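Local coordinates for aldose 1-epimerase (Caenorhabditis elegans, PDB 1LUR), which probably catalyses the interconversion of the alpha and beta anomers of aldose sugars, as a member of the galactose mutarotase family, at residues A[55-58]-A[59-62]; A[92-96]-A[97-101]; A[126-129]-A[130-134]; A[307-310]-A[311-314]. All coordinates share one frame; numbering follows the deposited sequence.

Contact 1: residues A[55-58]-A[59-62]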
ATOM      1  N   THR A  55       7.439   9.425 -16.647  1.00 49.41           N
ATOM      2  CA  THR A  55       8.086  10.662 -16.209  1.00 49.19           C
ATOM      3  C   THR A  55       7.799  11.007 -14.748  1.00 50.02           C
ATOM      4  O   THR A  55       6.790  10.590 -14.186  1.00 49.93           O
ATOM      5  CB  THR A  55       7.643  11.868 -17.068  1.00 49.75           C
ATOM      6  OG1 THR A  55       6.302  12.237 -16.722  1.00 48.15           O
ATOM      7  CG2 THR A  55       7.699  11.518 -18.548  1.00 48.85           C
ATOM      8  N   ILE A  56       8.692  11.789 -14.148  1.00 50.62           N
ATOM      9  CA  ILE A  56       8.552  12.203 -12.759  1.00 51.31           C
ATOM     10  C   ILE A  56       7.353  13.117 -12.550  1.00 51.70           C
ATOM     11  O   ILE A  56       6.582  12.946 -11.607  1.00 52.45           O
ATOM     12  CB  ILE A  56       9.812  12.950 -12.275  1.00 51.48           C
ATOM     13  CG1 ILE A  56      11.001  11.988 -12.230  1.00 52.85           C
ATOM     14  CG2 ILE A  56       9.562  13.568 -10.910  1.00 50.73           C
ATOM     15  CD1 ILE A  56      12.305  12.637 -11.790  1.00 53.61           C
ATOM     16  N   ASP A  57       7.196  14.095 -13.431  1.00 51.66           N
ATOM     17  CA  ASP A  57       6.084  15.024 -13.312  1.00 51.66           C
ATOM     18  C   ASP A  57       4.732  14.315 -13.314  1.00 50.41           C
ATOM     19  O   ASP A  57       3.823  14.712 -12.583  1.00 50.56           O
ATOM     20  CB  ASP A  57       6.141  16.059 -14.435  1.00 53.75           C
ATOM     21  CG  ASP A  57       5.564  17.396 -14.017  1.00 55.63           C
ATOM     22  OD1 ASP A  57       4.336  17.478 -13.798  1.00 56.56           O
ATOM     23  OD2 ASP A  57       6.345  18.364 -13.895  1.00 56.55           O
ATOM     24  N   GLU A  58       4.598  13.267 -14.125  1.00 48.61           N
ATOM     25  CA  GLU A  58       3.340  12.526 -14.194  1.00 47.97           C
ATOM     26  C   GLU A  58       3.006  11.934 -12.831  1.00 46.43           C
ATOM     27  O   GLU A  58       1.837  11.795 -12.472  1.00 45.97           O
ATOM     28  CB  GLU A  58       3.425  11.402 -15.227  1.00 48.57           C
ATOM     29  CG  GLU A  58       3.569  11.877 -16.659  1.00 50.31           C
ATOM     30  CD  GLU A  58       3.725  10.729 -17.633  1.00 50.20           C
ATOM     31  OE1 GLU A  58       2.719  10.051 -17.928  1.00 50.89           O
ATOM     32  OE2 GLU A  58       4.861  10.498 -18.094  1.00 52.12           O
ATOM     33  N   PHE A  59       4.044  11.575 -12.084  1.00 45.10           N
ATOM     34  CA  PHE A  59       3.868  10.999 -10.755  1.00 44.55           C
ATOM     35  C   PHE A  59       3.404  12.091  -9.802  1.00 44.78           C
ATOM     36  O   PHE A  59       2.518  11.870  -8.973  1.00 43.46           O
ATOM     37  CB  PHE A  59       5.186  10.406 -10.253  1.00 43.36           C
ATOM     38  CG  PHE A  59       5.340   8.938 -10.533  1.00 43.03           C
ATOM     39  CD1 PHE A  59       4.620   8.000  -9.800  1.00 43.07           C
ATOM     40  CD2 PHE A  59       6.208   8.491 -11.524  1.00 44.05           C
ATOM     41  CE1 PHE A  59       4.763   6.641 -10.047  1.00 43.16           C
ATOM     42  CE2 PHE A  59       6.358   7.131 -11.781  1.00 42.64           C
ATOM     43  CZ  PHE A  59       5.634   6.204 -11.040  1.00 43.13           C
ATOM     44  N   GLU A  60       4.009  13.269  -9.929  1.00 45.65           N
ATOM     45  CA  GLU A  60       3.668  14.407  -9.083  1.00 47.37           C
ATOM     46  C   GLU A  60       2.253  14.905  -9.355  1.00 47.85           C
ATOM     47  O   GLU A  60       1.685  15.655  -8.562  1.00 48.64           O
ATOM     48  CB  GLU A  60       4.665  15.548  -9.301  1.00 47.82           C
ATOM     49  CG  GLU A  60       6.086  15.229  -8.865  1.00 50.08           C
ATOM     50  CD  GLU A  60       7.062  16.356  -9.166  1.00 51.60           C
ATOM     51  OE1 GLU A  60       7.211  16.712 -10.354  1.00 54.18           O
ATOM     52  OE2 GLU A  60       7.680  16.886  -8.219  1.00 52.60           O
ATOM     53  N   LYS A  61       1.683  14.487 -10.478  1.00 48.18           N
ATOM     54  CA  LYS A  61       0.337  14.907 -10.829  1.00 48.24           C
ATOM     55  C   LYS A  61      -0.687  13.798 -10.604  1.00 47.67           C
ATOM     56  O   LYS A  61      -1.887  14.043 -10.661  1.00 48.22           O
ATOM     57  CB  LYS A  61       0.295  15.375 -12.289  1.00 49.57           C
ATOM     58  CG  LYS A  61       1.089  16.651 -12.554  1.00 50.95           C
ATOM     59  CD  LYS A  61       1.139  16.994 -14.042  1.00 52.65           C
ATOM     60  CE  LYS A  61       1.744  18.377 -14.270  1.00 52.45           C
ATOM     61  NZ  LYS A  61       1.971  18.678 -15.715  1.00 53.28           N
ATOM     62  N   ASP A  62      -0.211  12.584 -10.338  1.00 46.36           N
ATOM     63  CA  ASP A  62      -1.104  11.451 -10.108  1.00 45.28           C
ATOM     64  C   ASP A  62      -2.007  11.677  -8.901  1.00 44.15           C
ATOM     65  O   ASP A  62      -1.608  12.323  -7.933  1.00 43.68           O
ATOM     66  CB  ASP A  62      -0.293  10.166  -9.907  1.00 44.38           C
ATOM     67  CG  ASP A  62      -1.155   8.992  -9.481  1.00 44.47           C
ATOM     68  OD1 ASP A  62      -2.246   8.804 -10.061  1.00 43.85           O
ATOM     69  OD2 ASP A  62      -0.737   8.243  -8.572  1.00 45.14           O
TER
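Ile56 O accepts from Glu60 N at 3.1 Å, one helical turn on, while weak bonds join Lys61 N to Asp57 O and Glu58 O; this is the short helix 56-61, opened by a capping box of Thr55 and Glu58. Thr55 stands at the N-cap and its hydroxyl takes the amide of Glu58, whose carboxylate folds back to Thr55. Thr55 OG1 is modelled too near the Glu58 side chain, so the details of the box are doubtful.

On the outer side Asp57 lies between two charges. Its carboxylate forms a salt bridge with Lys61, reached by an extended lysine chain, though the position of OD1 is again uncertain. Its OD2 comes 4.0 Å from Glu60 OE1, with the two carboxylate planes 80° apart; the like charges would probably be eased by Lys61 and, weakly and at long range, by Lys111 near Glu60 OE2.

The inner side belongs to Phe59, buried against Leu28, Thr33 and Ala35, its ring meeting that of Phe53 edge-to-face. Its CD2 lies 3.4 Å from Thr55 O. Ile56 packs on Phe14 and Leu28, and its CG2, anti to the backbone N, points along the helix to Glu60, where it stops 4.0 Å from OE1. Glu60 CG lies 3.6 Å from Ile56 O.

Contact 2: residues A[92-96]-A[97-101]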
ATOM      1  N   THR A  92     -10.485  19.106   6.510  1.00 26.10           N
ATOM      2  CA  THR A  92     -11.304  19.508   5.367  1.00 25.40           C
ATOM      3  C   THR A  92     -11.426  18.260   4.490  1.00 26.77           C
ATOM      4  O   THR A  92     -10.414  17.682   4.090  1.00 28.40           O
ATOM      5  CB  THR A  92     -10.629  20.639   4.547  1.00 23.66           C
ATOM      6  OG1 THR A  92     -10.558  21.838   5.336  1.00 22.61           O
ATOM      7  CG2 THR A  92     -11.417  20.916   3.261  1.00 23.40           C
ATOM      8  N   PRO A  93     -12.661  17.807   4.210  1.00 27.66           N
ATOM      9  CA  PRO A  93     -12.852  16.616   3.377  1.00 28.25           C
ATOM     10  C   PRO A  93     -12.139  16.720   2.032  1.00 29.45           C
ATOM     11  O   PRO A  93     -12.111  17.786   1.418  1.00 29.13           O
ATOM     12  CB  PRO A  93     -14.371  16.546   3.224  1.00 29.15           C
ATOM     13  CG  PRO A  93     -14.853  17.077   4.527  1.00 29.41           C
ATOM     14  CD  PRO A  93     -13.946  18.270   4.765  1.00 27.07           C
ATOM     15  N   ASN A  94     -11.567  15.608   1.571  1.00 30.18           N
ATOM     16  CA  ASN A  94     -10.855  15.590   0.292  1.00 31.52           C
ATOM     17  C   ASN A  94     -11.314  14.422  -0.586  1.00 33.45           C
ATOM     18  O   ASN A  94     -10.865  14.276  -1.717  1.00 35.76           O
ATOM     19  CB  ASN A  94      -9.352  15.476   0.530  1.00 29.91           C
ATOM     20  CG  ASN A  94      -8.944  14.085   0.971  1.00 28.83           C
ATOM     21  OD1 ASN A  94      -9.675  13.418   1.701  1.00 27.04           O
ATOM     22  ND2 ASN A  94      -7.768  13.642   0.531  1.00 27.58           N
ATOM     23  N   ASN A  95     -12.195  13.590  -0.044  1.00 35.05           N
ATOM     24  CA  ASN A  95     -12.726  12.433  -0.757  1.00 37.97           C
ATOM     25  C   ASN A  95     -14.113  12.182  -0.202  1.00 36.94           C
ATOM     26  O   ASN A  95     -14.280  11.498   0.808  1.00 38.67           O
ATOM     27  CB  ASN A  95     -11.839  11.204  -0.533  1.00 40.00           C
ATOM     28  CG  ASN A  95     -12.468   9.928  -1.066  1.00 43.99           C
ATOM     29  OD1 ASN A  95     -13.341   9.334  -0.425  1.00 44.81           O
ATOM     30  ND2 ASN A  95     -12.037   9.509  -2.251  1.00 45.09           N
ATOM     31  N   GLY A  96     -15.117  12.736  -0.872  1.00 37.11           N
ATOM     32  CA  GLY A  96     -16.471  12.560  -0.406  1.00 34.36           C
ATOM     33  C   GLY A  96     -16.482  13.316   0.904  1.00 34.15           C
ATOM     34  O   GLY A  96     -15.797  14.335   1.026  1.00 35.74           O
ATOM     35  N   PRO A  97     -17.229  12.851   1.907  1.00 32.35           N
ATOM     36  CA  PRO A  97     -17.266  13.543   3.197  1.00 31.16           C
ATOM     37  C   PRO A  97     -16.085  13.117   4.090  1.00 29.77           C
ATOM     38  O   PRO A  97     -15.866  13.680   5.160  1.00 28.95           O
ATOM     39  CB  PRO A  97     -18.590  13.085   3.774  1.00 32.41           C
ATOM     40  CG  PRO A  97     -18.644  11.651   3.321  1.00 31.73           C
ATOM     41  CD  PRO A  97     -18.218  11.758   1.866  1.00 32.82           C
ATOM     42  N   HIS A  98     -15.318  12.138   3.623  1.00 28.91           N
ATOM     43  CA  HIS A  98     -14.178  11.637   4.389  1.00 27.23           C
ATOM     44  C   HIS A  98     -12.816  12.262   4.070  1.00 27.44           C
ATOM     45  O   HIS A  98     -12.667  13.011   3.099  1.00 27.32           O
ATOM     46  CB  HIS A  98     -14.100  10.117   4.212  1.00 25.57           C
ATOM     47  CG  HIS A  98     -15.428   9.430   4.291  1.00 26.99           C
ATOM     48  ND1 HIS A  98     -16.266   9.544   5.378  1.00 25.35           N
ATOM     49  CD2 HIS A  98     -16.064   8.618   3.410  1.00 27.09           C
ATOM     50  CE1 HIS A  98     -17.361   8.834   5.167  1.00 27.46           C
ATOM     51  NE2 HIS A  98     -17.263   8.262   3.980  1.00 27.26           N
ATOM     52  N   TYR A  99     -11.827  11.936   4.909  1.00 24.83           N
ATOM     53  CA  TYR A  99     -10.453  12.424   4.772  1.00 24.59           C
ATOM     54  C   TYR A  99      -9.631  11.197   4.386  1.00 25.71           C
ATOM     55  O   TYR A  99      -9.340  10.339   5.225  1.00 24.87           O
ATOM     56  CB  TYR A  99      -9.952  12.985   6.102  1.00 22.14           C
ATOM     57  CG  TYR A  99      -8.765  13.906   5.976  1.00 23.53           C
ATOM     58  CD1 TYR A  99      -8.841  15.062   5.193  1.00 20.98           C
ATOM     59  CD2 TYR A  99      -7.580  13.659   6.673  1.00 21.14           C
ATOM     60  CE1 TYR A  99      -7.785  15.950   5.113  1.00 22.67           C
ATOM     61  CE2 TYR A  99      -6.504  14.550   6.597  1.00 21.99           C
ATOM     62  CZ  TYR A  99      -6.621  15.698   5.815  1.00 23.25           C
ATOM     63  OH  TYR A  99      -5.593  16.610   5.750  1.00 24.34           O
ATOM     64  N   LEU A 100      -9.243  11.137   3.118  1.00 26.50           N
ATOM     65  CA  LEU A 100      -8.473  10.022   2.581  1.00 24.35           C
ATOM     66  C   LEU A 100      -6.962  10.165   2.436  1.00 23.80           C
ATOM     67  O   LEU A 100      -6.458  11.170   1.944  1.00 23.59           O
ATOM     68  CB  LEU A 100      -9.061   9.649   1.216  1.00 27.49           C
ATOM     69  CG  LEU A 100      -8.429   8.512   0.412  1.00 27.93           C
ATOM     70  CD1 LEU A 100      -8.833   7.181   1.004  1.00 28.01           C
ATOM     71  CD2 LEU A 100      -8.902   8.599  -1.036  1.00 32.46           C
ATOM     72  N   HIS A 101      -6.252   9.121   2.858  1.00 23.56           N
ATOM     73  CA  HIS A 101      -4.797   9.075   2.785  1.00 22.44           C
ATOM     74  C   HIS A 101      -4.041  10.286   3.293  1.00 21.99           C
ATOM     75  O   HIS A 101      -3.115  10.763   2.634  1.00 23.09           O
ATOM     76  CB  HIS A 101      -4.352   8.785   1.347  1.00 23.29           C
ATOM     77  CG  HIS A 101      -4.921   7.523   0.783  1.00 25.96           C
ATOM     78  ND1 HIS A 101      -5.055   6.370   1.527  1.00 25.99           N
ATOM     79  CD2 HIS A 101      -5.351   7.220  -0.465  1.00 26.41           C
ATOM     80  CE1 HIS A 101      -5.541   5.410   0.761  1.00 27.37           C
ATOM     81  NE2 HIS A 101      -5.730   5.899  -0.452  1.00 27.14           N
TER
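Asn94 and Leu100 hold each other through a pair of bonds that makes the tight part of this contact. The amide of Asn94 works as a two-pronged grip: OD1 accepts from Leu100 N at 2.7 Å on a lone pair in the carbonyl plane, and ND2 gives to Leu100 O at 3.1 Å, also on an in-plane lone pair. With CG between the backbone N and the carbonyl carbon (chi1 74°), the amide turns OD1 and ND2 to the Leu100 peptide groups.

Next to it the chain makes a classic beta bulge: Asn94 N and Asn95 N both donate to His98 O, each at 3.2 Å. Asn95 and His98 then close a type II' turn through Gly96 and Pro97. Leu100 completes the packing, CB lying 3.6 Å from Asn95 CB and CD2 3.5 Å from its ND2.

Thr92, Pro93, Gly96 and Pro97 form the looser, exposed side; Pro93 CG merely rests 3.6 Å from Pro97 O. Inward, His98 is bound to Asn79 and Thr201, and strand 99-100 pairs antiparallel with strand 76-77, Tyr99 sharing backbone bonds with Ile77.

Contact 3: residues A[126-129]-A[130-134]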
ATOM      1  N   VAL A 126      10.940  12.030   6.261  1.00 27.68           N
ATOM      2  CA  VAL A 126      10.097  13.212   6.145  1.00 28.81           C
ATOM      3  C   VAL A 126       9.435  13.500   7.484  1.00 28.07           C
ATOM      4  O   VAL A 126       9.229  12.595   8.295  1.00 28.39           O
ATOM      5  CB  VAL A 126       9.001  13.017   5.071  1.00 27.34           C
ATOM      6  CG1 VAL A 126       7.944  12.035   5.564  1.00 25.78           C
ATOM      7  CG2 VAL A 126       8.373  14.361   4.720  1.00 29.42           C
ATOM      8  N   ARG A 127       9.115  14.766   7.721  1.00 27.75           N
ATOM      9  CA  ARG A 127       8.475  15.164   8.962  1.00 28.77           C
ATOM     10  C   ARG A 127       7.100  15.715   8.647  1.00 27.78           C
ATOM     11  O   ARG A 127       6.886  16.305   7.589  1.00 28.14           O
ATOM     12  CB  ARG A 127       9.294  16.244   9.674  1.00 29.00           C
ATOM     13  CG  ARG A 127      10.631  15.781  10.197  1.00 31.74           C
ATOM     14  CD  ARG A 127      11.434  16.973  10.711  1.00 36.43           C
ATOM     15  NE  ARG A 127      12.673  16.559  11.355  1.00 38.84           N
ATOM     16  CZ  ARG A 127      12.739  15.996  12.556  1.00 39.82           C
ATOM     17  NH1 ARG A 127      11.630  15.781  13.257  1.00 39.06           N
ATOM     18  NH2 ARG A 127      13.917  15.637  13.049  1.00 41.67           N
ATOM     19  N   ALA A 128       6.171  15.528   9.575  1.00 27.15           N
ATOM     20  CA  ALA A 128       4.812  16.010   9.395  1.00 27.11           C
ATOM     21  C   ALA A 128       4.182  16.322  10.751  1.00 27.06           C
ATOM     22  O   ALA A 128       4.359  15.574  11.710  1.00 27.17           O
ATOM     23  CB  ALA A 128       3.980  14.957   8.659  1.00 26.72           C
ATOM     24  N   ASN A 129       3.465  17.439  10.823  1.00 25.31           N
ATOM     25  CA  ASN A 129       2.800  17.859  12.047  1.00 25.70           C
ATOM     26  C   ASN A 129       1.398  18.348  11.707  1.00 25.94           C
ATOM     27  O   ASN A 129       1.031  18.429  10.535  1.00 25.85           O
ATOM     28  CB  ASN A 129       3.582  18.975  12.757  1.00 27.44           C
ATOM     29  CG  ASN A 129       3.787  20.197  11.885  1.00 29.30           C
ATOM     30  OD1 ASN A 129       2.998  20.474  10.983  1.00 29.91           O
ATOM     31  ND2 ASN A 129       4.854  20.950  12.166  1.00 33.48           N
ATOM     32  N   GLU A 130       0.621  18.692  12.729  1.00 24.93           N
ATOM     33  CA  GLU A 130      -0.739  19.164  12.499  1.00 25.35           C
ATOM     34  C   GLU A 130      -0.832  20.289  11.458  1.00 26.93           C
ATOM     35  O   GLU A 130      -1.773  20.313  10.667  1.00 25.01           O
ATOM     36  CB  GLU A 130      -1.382  19.602  13.826  1.00 25.70           C
ATOM     37  CG  GLU A 130      -2.884  19.904  13.726  1.00 26.46           C
ATOM     38  CD  GLU A 130      -3.503  20.299  15.064  1.00 30.46           C
ATOM     39  OE1 GLU A 130      -2.751  20.382  16.057  1.00 29.45           O
ATOM     40  OE2 GLU A 130      -4.741  20.525  15.123  1.00 27.66           O
ATOM     41  N   GLN A 131       0.133  21.212  11.437  1.00 29.21           N
ATOM     42  CA  GLN A 131       0.074  22.302  10.457  1.00 32.50           C
ATOM     43  C   GLN A 131       0.179  21.809   9.024  1.00 32.65           C
ATOM     44  O   GLN A 131      -0.367  22.427   8.114  1.00 32.71           O
ATOM     45  CB  GLN A 131       1.179  23.341  10.684  1.00 36.40           C
ATOM     46  CG  GLN A 131       0.886  24.360  11.763  1.00 43.81           C
ATOM     47  CD  GLN A 131       1.518  23.992  13.085  1.00 48.11           C
ATOM     48  OE1 GLN A 131       2.731  23.758  13.161  1.00 51.36           O
ATOM     49  NE2 GLN A 131       0.709  23.947  14.140  1.00 50.02           N
ATOM     50  N   ASP A 132       0.889  20.704   8.824  1.00 31.09           N
ATOM     51  CA  ASP A 132       1.052  20.146   7.488  1.00 31.50           C
ATOM     52  C   ASP A 132      -0.180  19.427   6.963  1.00 31.86           C
ATOM     53  O   ASP A 132      -0.539  19.581   5.793  1.00 33.32           O
ATOM     54  CB  ASP A 132       2.204  19.132   7.440  1.00 32.45           C
ATOM     55  CG  ASP A 132       3.546  19.747   7.735  1.00 33.55           C
ATOM     56  OD1 ASP A 132       3.916  20.725   7.053  1.00 34.82           O
ATOM     57  OD2 ASP A 132       4.237  19.238   8.640  1.00 32.99           O
ATOM     58  N   ASP A 133      -0.836  18.652   7.825  1.00 29.77           N
ATOM     59  CA  ASP A 133      -2.014  17.904   7.399  1.00 28.68           C
ATOM     60  C   ASP A 133      -3.256  17.913   8.282  1.00 28.38           C
ATOM     61  O   ASP A 133      -4.206  17.180   8.007  1.00 29.20           O
ATOM     62  CB  ASP A 133      -1.594  16.460   7.184  1.00 27.15           C
ATOM     63  CG  ASP A 133      -0.878  15.886   8.400  1.00 26.01           C
ATOM     64  OD1 ASP A 133      -1.218  16.299   9.532  1.00 24.05           O
ATOM     65  OD2 ASP A 133       0.009  15.024   8.235  1.00 25.28           O
ATOM     66  N   GLY A 134      -3.246  18.701   9.351  1.00 29.00           N
ATOM     67  CA  GLY A 134      -4.407  18.746  10.222  1.00 27.72           C
ATOM     68  C   GLY A 134      -4.584  17.574  11.173  1.00 27.11           C
ATOM     69  O   GLY A 134      -5.510  17.580  11.989  1.00 27.22           O
TER
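Asn129 and Asp132 each bind the other's backbone nitrogen with a side-chain oxygen. The asparagine leaves the chain with CG between its backbone N and carbonyl carbon (chi1 58°), which swings the amide toward the residues ahead. Beyond the adjacent peptide, CB comes 4.2 Å from Asp132 OD2; CG is nearer to that oxygen, at 3.4 Å. At the tip OD1 takes Asp132 N at 3.0 Å, the donor almost in line with the C=O bond, while ND2 turns toward Gln131, 3.7 Å from OE1.

The return bond, Asn129 N to Asp132 OD2 at 2.9 Å, uses the carboxylate's anti lone pair and makes the pair a capping box, with Asn129 as N-cap where strand 121-129 runs straight into helix 130-133. The carboxylate plane is nearly parallel to the amide (8°) but displaced over it, with Asp132 OD2 above Asn129 OD1, 2.9 Å away; the repulsion of these two acceptors is probably offset by the backbone N-H that each receives. Arg110 makes a long, weak ion pair with the same aspartate oxygen.

Asn129 O also accepts from Asp132 N, whose hydrogen is thus shared between OD1 and O, and from Asp133 N at 3.3 Å. Asp133 itself turns to Arg72, in a salt bridge through OD1, and OD2 comes 4.0 Å from Ala128 CB.

Contact 4: residues A[307-310]-A[311-314]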
ATOM      1  N   HIS A 307      -6.153  -1.563  10.273  1.00 23.58           N
ATOM      2  CA  HIS A 307      -7.536  -1.424   9.829  1.00 26.21           C
ATOM      3  C   HIS A 307      -7.870  -0.007   9.398  1.00 25.45           C
ATOM      4  O   HIS A 307      -7.480   0.961  10.056  1.00 24.49           O
ATOM      5  CB  HIS A 307      -8.508  -1.797  10.950  1.00 25.86           C
ATOM      6  CG  HIS A 307      -8.352  -3.198  11.451  1.00 28.96           C
ATOM      7  ND1 HIS A 307      -7.173  -3.673  11.982  1.00 28.76           N
ATOM      8  CD2 HIS A 307      -9.240  -4.217  11.530  1.00 28.55           C
ATOM      9  CE1 HIS A 307      -7.341  -4.924  12.371  1.00 30.97           C
ATOM     10  NE2 HIS A 307      -8.587  -5.279  12.107  1.00 29.30           N
ATOM     11  N   SER A 308      -8.611   0.106   8.304  1.00 25.50           N
ATOM     12  CA  SER A 308      -9.006   1.411   7.800  1.00 25.38           C
ATOM     13  C   SER A 308      -9.966   2.031   8.828  1.00 26.10           C
ATOM     14  O   SER A 308     -10.744   1.316   9.464  1.00 25.14           O
ATOM     15  CB  SER A 308      -9.707   1.255   6.450  1.00 25.36           C
ATOM     16  OG  SER A 308      -8.828   0.749   5.463  1.00 25.07           O
ATOM     17  N   ALA A 309      -9.897   3.349   9.002  1.00 24.96           N
ATOM     18  CA  ALA A 309     -10.760   4.058   9.955  1.00 24.93           C
ATOM     19  C   ALA A 309     -10.500   3.687  11.413  1.00 24.82           C
ATOM     20  O   ALA A 309     -11.358   3.904  12.271  1.00 24.30           O
ATOM     21  CB  ALA A 309     -12.239   3.817   9.621  1.00 24.64           C
ATOM     22  N   ALA A 310      -9.322   3.136  11.700  1.00 24.57           N
ATOM     23  CA  ALA A 310      -8.980   2.752  13.068  1.00 22.98           C
ATOM     24  C   ALA A 310      -9.161   3.930  14.038  1.00 22.55           C
ATOM     25  O   ALA A 310      -9.648   3.755  15.160  1.00 23.53           O
ATOM     26  CB  ALA A 310      -7.546   2.244  13.124  1.00 25.12           C
ATOM     27  N   PRO A 311      -8.767   5.144  13.621  1.00 23.27           N
ATOM     28  CA  PRO A 311      -8.915   6.308  14.500  1.00 22.29           C
ATOM     29  C   PRO A 311     -10.363   6.604  14.894  1.00 24.41           C
ATOM     30  O   PRO A 311     -10.597   7.332  15.860  1.00 22.64           O
ATOM     31  CB  PRO A 311      -8.314   7.443  13.675  1.00 24.45           C
ATOM     32  CG  PRO A 311      -7.281   6.756  12.845  1.00 22.27           C
ATOM     33  CD  PRO A 311      -8.013   5.509  12.404  1.00 22.32           C
ATOM     34  N   ASN A 312     -11.317   6.034  14.151  1.00 23.27           N
ATOM     35  CA  ASN A 312     -12.750   6.233  14.404  1.00 25.74           C
ATOM     36  C   ASN A 312     -13.438   5.139  15.214  1.00 27.96           C
ATOM     37  O   ASN A 312     -14.546   5.334  15.721  1.00 27.83           O
ATOM     38  CB  ASN A 312     -13.502   6.379  13.078  1.00 25.45           C
ATOM     39  CG  ASN A 312     -13.026   7.561  12.270  1.00 24.42           C
ATOM     40  OD1 ASN A 312     -12.375   7.402  11.241  1.00 24.77           O
ATOM     41  ND2 ASN A 312     -13.347   8.762  12.736  1.00 25.78           N
ATOM     42  N   PHE A 313     -12.802   3.984  15.323  1.00 27.92           N
ATOM     43  CA  PHE A 313     -13.388   2.881  16.075  1.00 30.59           C
ATOM     44  C   PHE A 313     -12.391   2.382  17.109  1.00 32.05           C
ATOM     45  O   PHE A 313     -11.328   1.867  16.758  1.00 31.86           O
ATOM     46  CB  PHE A 313     -13.789   1.766  15.106  1.00 29.19           C
ATOM     47  CG  PHE A 313     -14.751   2.214  14.036  1.00 29.67           C
ATOM     48  CD1 PHE A 313     -14.298   2.564  12.767  1.00 28.61           C
ATOM     49  CD2 PHE A 313     -16.113   2.330  14.313  1.00 28.44           C
ATOM     50  CE1 PHE A 313     -15.182   3.022  11.792  1.00 26.74           C
ATOM     51  CE2 PHE A 313     -17.003   2.790  13.342  1.00 27.58           C
ATOM     52  CZ  PHE A 313     -16.537   3.135  12.081  1.00 26.61           C
ATOM     53  N   ASP A 314     -12.734   2.536  18.386  1.00 32.55           N
ATOM     54  CA  ASP A 314     -11.835   2.100  19.446  1.00 34.65           C
ATOM     55  C   ASP A 314     -11.635   0.600  19.581  1.00 33.64           C
ATOM     56  O   ASP A 314     -10.761   0.170  20.338  1.00 33.52           O
ATOM     57  CB  ASP A 314     -12.251   2.696  20.794  1.00 38.25           C
ATOM     58  CG  ASP A 314     -13.631   2.281  21.212  1.00 42.11           C
ATOM     59  OD1 ASP A 314     -13.931   1.070  21.157  1.00 45.04           O
ATOM     60  OD2 ASP A 314     -14.414   3.171  21.607  1.00 47.42           O
TER
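Ala309 CB meets the Phe313 ring at its edge, in the plane of the ring, 3.7 Å from CE1. The phenyl group gets there because CG is anti to the carbonyl carbon (chi1 -57°), which folds the ring back alongside the preceding turn, and CD1 comes within 3.3 Å of Ala309 O. Beyond this pair the ring of Phe313 meets that of Phe316 with the planes at about 50°.

Asn312 comes at Ala309 from another direction. Its CB lies 3.4 Å from Ala309 O, and OD1 stands 3.9 Å from Ala309 CB, but the polar end of the side chain is spent further off: OD1 accepts from Lys78 N, and ND2 donates weakly to Thr81 O. These bonds join the loop to the chain around strands 76-77 and 81-84, on which Pro311 also packs, touching Ile77 and Leu82.

In the backbone, Asn312 N gives to Ala309 O at 2.8 Å, approaching from well above the carbonyl plane, and Phe313 N gives to Ala310 O at 3.2 Å in the same manner. Pro311 has no N-H to offer. Its CD sits only 3.4 Å from Ala310 CB. Ala309, with a positive phi of 66°, occupies the third position of a type II turn from His307 to Ala310, and the whole is a type II beta turn running directly into a short 3-10 turn, in the loop linking strands 300-305 and 320-321.

Overall arrangement
Contacts 2 and 3 meet directly: Tyr99 OH lies 2.7 Å from Asp133 O, a probable hydrogen bond that ties residues 92-101 to the segment 130-134. Contact 4 has its centre 15 Å from that of contact 2, and the two are joined through strand 76-77, which pairs with strand 99-100 and packs against Pro311 and Asn312. Both border the seven-stranded sheet: the His101 ring meets that of His172, and Ser308 N binds Asp240. By analogy with galactose mutarotases, whose sugar site is lined by histidines and acids, the pocket here probably lies beside contacts 2 and 4. Contact 1 stands apart, its centre about 31 Å from contact 4 and 22 Å from contacts 2 and 3.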